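Local coordinates for penicillin-binding protein A (Mycobacterium tuberculosis, PDB 3UN7) that probably cross-links peptidoglycan strands as a penicillin-binding D,D-transpeptidase of the mycobacterial cell wall and takes part in regulating cell length, at residues T59-S67 with L157-A166. Sequence-based numbering, arbitrary orientation.
Sequences TGFYSLRYS and LASHNPEVQA
Leu157 CD1 sits over one face of the Phe61 ring, 3.7 Å from its centroid and 15° off the normal, a CH-pi contact, with Tyr66 O in plane at the ring edge. Phe61 leads into a beta hairpin whose three-residue turn, Leu64 to Tyr66, joins strands 62-63 and 67-68. Flanking the hairpin, Leu64 CD1 lies over one face of the His160 imidazole. At the Tyr66 ring the edge meets Gln165 CB and Ala166 N in plane, while Arg65 CG lies over one face, offset toward the rim, and Trp169 stacks on the ring. Tyr66 OH lies in plane at the Arg65 guanidinium edge, hydrogen-bonded to NH1. The hairpin, in the dimerisation-family region, packs on the start of helix 162-174 in the transpeptidase region, away from the probable acyl-ester serine. How a single amide can read a turn is seen at Gln165: its chain, extended beyond CG (chi2 169°), brings OE1 to two donors. Ser63 OG donates to Gln165 OE1 in the carbonyl plane (2.8 Å), and Arg65 N, tilted 23° from it, donates to the same OE1 at 3.0 Å. Ser63 OG also accepts from Tyr66 N, an ST motif. Beside it, one water accepts from Leu64 N at 2.9 Å.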
loop_
_atom_site.group_PDB
_atom_site.type_symbol
_atom_site.label_atom_id
_atom_site.label_comp_id
_atom_site.label_asym_id
_atom_site.label_seq_id
_atom_site.Cartn_x
_atom_site.Cartn_y
_atom_site.Cartn_z
ATOM N N THR A 59 -2.168 -5.877 13.785
ATOM C CA THR A 59 -2.289 -5.933 15.255
ATOM C C THR A 59 -1.159 -5.171 15.950
ATOM O O THR A 59 -1.390 -4.500 16.937
ATOM C CB THR A 59 -2.334 -7.382 15.798
ATOM O OG1 THR A 59 -1.102 -8.034 15.507
ATOM C CG2 THR A 59 -3.510 -8.177 15.192
ATOM N N GLY A 60 0.052 -5.291 15.420
ATOM C CA GLY A 60 1.262 -4.964 16.155
ATOM C C GLY A 60 1.392 -5.897 17.354
ATOM O O GLY A 60 0.843 -7.020 17.351
ATOM N N PHE A 61 2.115 -5.453 18.377
ATOM C CA PHE A 61 2.302 -6.285 19.580
ATOM C C PHE A 61 1.897 -5.559 20.846
ATOM O O PHE A 61 1.741 -4.332 20.868
ATOM C CB PHE A 61 3.743 -6.838 19.686
ATOM C CG PHE A 61 4.812 -5.777 19.833
ATOM C CD1 PHE A 61 5.073 -5.184 21.065
ATOM C CD2 PHE A 61 5.595 -5.415 18.746
ATOM C CE1 PHE A 61 6.082 -4.231 21.203
ATOM C CE2 PHE A 61 6.597 -4.450 18.871
ATOM C CZ PHE A 61 6.843 -3.861 20.097
ATOM N N TYR A 62 1.674 -6.328 21.897
ATOM C CA TYR A 62 1.416 -5.751 23.188
ATOM C C TYR A 62 2.326 -6.498 24.151
ATOM O O TYR A 62 2.155 -7.702 24.384
ATOM C CB TYR A 62 -0.069 -5.894 23.526
ATOM C CG TYR A 62 -0.524 -5.270 24.826
ATOM C CD1 TYR A 62 -0.685 -3.897 24.932
ATOM C CD2 TYR A 62 -0.871 -6.063 25.926
ATOM C CE1 TYR A 62 -1.132 -3.309 26.104
ATOM C CE2 TYR A 62 -1.322 -5.482 27.115
ATOM C CZ TYR A 62 -1.452 -4.098 27.194
ATOM O OH TYR A 62 -1.899 -3.479 28.352
ATOM N N SER A 63 3.301 -5.773 24.688
ATOM C CA SER A 63 4.434 -6.372 25.389
ATOM C C SER A 63 4.636 -5.771 26.773
ATOM O O SER A 63 4.580 -4.556 26.938
ATOM C CB SER A 63 5.706 -6.170 24.553
ATOM O OG SER A 63 6.878 -6.459 25.303
ATOM N N LEU A 64 4.889 -6.631 27.759
ATOM C CA LEU A 64 5.215 -6.168 29.104
ATOM C C LEU A 64 6.428 -5.244 29.142
ATOM O O LEU A 64 6.424 -4.216 29.836
ATOM C CB LEU A 64 5.459 -7.353 30.027
ATOM C CG LEU A 64 4.250 -8.099 30.551
ATOM C CD1 LEU A 64 4.718 -9.340 31.284
ATOM C CD2 LEU A 64 3.455 -7.193 31.481
ATOM N N ARG A 65 7.477 -5.579 28.410
ATOM C CA ARG A 65 8.633 -4.706 28.503
ATOM C C ARG A 65 8.822 -3.731 27.341
ATOM O O ARG A 65 9.507 -2.721 27.495
ATOM C CB ARG A 65 9.905 -5.472 28.902
ATOM C CG ARG A 65 10.720 -6.038 27.785
ATOM C CD ARG A 65 11.548 -7.234 28.274
ATOM N NE ARG A 65 12.377 -6.920 29.435
ATOM C CZ ARG A 65 13.612 -6.428 29.372
ATOM N NH1 ARG A 65 14.182 -6.184 28.202
ATOM N NH2 ARG A 65 14.275 -6.180 30.485
ATOM N N TYR A 66 8.172 -3.993 26.210
ATOM C CA TYR A 66 8.341 -3.128 25.040
ATOM C C TYR A 66 7.118 -2.301 24.635
ATOM O O TYR A 66 7.139 -1.618 23.600
ATOM C CB TYR A 66 8.925 -3.923 23.860
ATOM C CG TYR A 66 10.288 -4.475 24.211
ATOM C CD1 TYR A 66 10.450 -5.821 24.526
ATOM C CD2 TYR A 66 11.409 -3.628 24.290
ATOM C CE1 TYR A 66 11.696 -6.326 24.887
ATOM C CE2 TYR A 66 12.654 -4.121 24.650
ATOM C CZ TYR A 66 12.794 -5.470 24.941
ATOM O OH TYR A 66 14.017 -5.973 25.319
ATOM N N SER A 67 6.073 -2.342 25.466
ATOM C CA SER A 67 4.853 -1.580 25.232
ATOM C C SER A 67 4.066 -2.160 24.050
ATOM O O SER A 67 4.059 -3.364 23.833
ATOM C CB SER A 67 5.160 -0.083 25.020
ATOM O OG SER A 67 4.001 0.710 25.249
ATOM N N LEU A 157 6.858 -11.146 21.669
ATOM C CA LEU A 157 6.898 -9.928 22.478
ATOM C C LEU A 157 5.792 -9.897 23.540
ATOM O O LEU A 157 5.898 -9.174 24.523
ATOM C CB LEU A 157 6.911 -8.687 21.566
ATOM C CG LEU A 157 8.219 -8.714 20.748
ATOM C CD1 LEU A 157 8.351 -7.549 19.774
ATOM C CD2 LEU A 157 9.433 -8.746 21.668
ATOM N N ALA A 158 4.782 -10.744 23.368
ATOM C CA ALA A 158 3.724 -10.922 24.352
ATOM C C ALA A 158 4.095 -11.961 25.436
ATOM O O ALA A 158 3.325 -12.205 26.377
ATOM C CB ALA A 158 2.427 -11.309 23.649
ATOM N N SER A 159 5.283 -12.547 25.328
ATOM C CA SER A 159 5.753 -13.460 26.360
ATOM C C SER A 159 5.861 -12.758 27.707
ATOM O O SER A 159 6.218 -11.590 27.785
ATOM C CB SER A 159 7.093 -14.063 25.992
ATOM O OG SER A 159 7.571 -14.862 27.053
ATOM N N HIS A 160 5.556 -13.468 28.778
ATOM C CA HIS A 160 5.725 -12.864 30.100
ATOM C C HIS A 160 7.118 -13.078 30.646
ATOM O O HIS A 160 7.453 -12.548 31.703
ATOM C CB HIS A 160 4.642 -13.346 31.075
ATOM C CG HIS A 160 3.283 -12.818 30.742
ATOM N ND1 HIS A 160 2.211 -12.918 31.603
ATOM C CD2 HIS A 160 2.826 -12.172 29.640
ATOM C CE1 HIS A 160 1.150 -12.365 31.046
ATOM N NE2 HIS A 160 1.492 -11.903 29.853
ATOM N N ASN A 161 7.933 -13.830 29.916
ATOM C CA ASN A 161 9.333 -14.006 30.274
ATOM C C ASN A 161 10.174 -12.837 29.747
ATOM O O ASN A 161 10.232 -12.602 28.537
ATOM C CB ASN A 161 9.853 -15.358 29.764
ATOM C CG ASN A 161 11.282 -15.655 30.218
ATOM O OD1 ASN A 161 12.232 -15.217 29.593
ATOM N ND2 ASN A 161 11.429 -16.421 31.296
ATOM N N PRO A 162 10.834 -12.096 30.657
ATOM C CA PRO A 162 11.652 -10.946 30.259
ATOM C C PRO A 162 12.733 -11.299 29.239
ATOM O O PRO A 162 12.958 -10.532 28.302
ATOM C CB PRO A 162 12.305 -10.515 31.575
ATOM C CG PRO A 162 11.400 -10.998 32.605
ATOM C CD PRO A 162 10.859 -12.292 32.114
ATOM N N GLU A 163 13.387 -12.455 29.420
ATOM C CA GLU A 163 14.441 -12.891 28.515
ATOM C C GLU A 163 13.921 -13.315 27.152
ATOM O O GLU A 163 14.546 -12.999 26.140
ATOM C CB GLU A 163 15.307 -13.986 29.141
ATOM C CG GLU A 163 16.643 -13.467 29.652
ATOM C CD GLU A 163 17.585 -13.067 28.515
ATOM O OE1 GLU A 163 17.735 -11.851 28.251
ATOM O OE2 GLU A 163 18.163 -13.972 27.872
ATOM N N VAL A 164 12.779 -14.004 27.103
ATOM C CA VAL A 164 12.161 -14.306 25.803
ATOM C C VAL A 164 11.844 -13.013 25.012
ATOM O O VAL A 164 12.082 -12.920 23.800
ATOM C CB VAL A 164 10.900 -15.194 25.965
ATOM C CG1 VAL A 164 10.099 -15.241 24.678
ATOM C CG2 VAL A 164 11.322 -16.609 26.391
ATOM N N GLN A 165 11.319 -12.006 25.706
ATOM C CA GLN A 165 11.027 -10.744 25.045
ATOM C C GLN A 165 12.316 -10.061 24.581
ATOM O O GLN A 165 12.427 -9.671 23.420
ATOM C CB GLN A 165 10.263 -9.815 25.978
ATOM C CG GLN A 165 8.850 -10.235 26.309
ATOM C CD GLN A 165 8.309 -9.396 27.429
ATOM O OE1 GLN A 165 7.734 -8.338 27.191
ATOM N NE2 GLN A 165 8.532 -9.833 28.661
ATOM N N ALA A 166 13.289 -9.919 25.484
ATOM C CA ALA A 166 14.552 -9.224 25.167
ATOM C C ALA A 166 15.330 -9.853 24.012
ATOM O O ALA A 166 15.912 -9.140 23.185
ATOM C CB ALA A 166 15.432 -9.100 26.414
HETATM O O HOH W 1 4.906 -9.441 27.073
#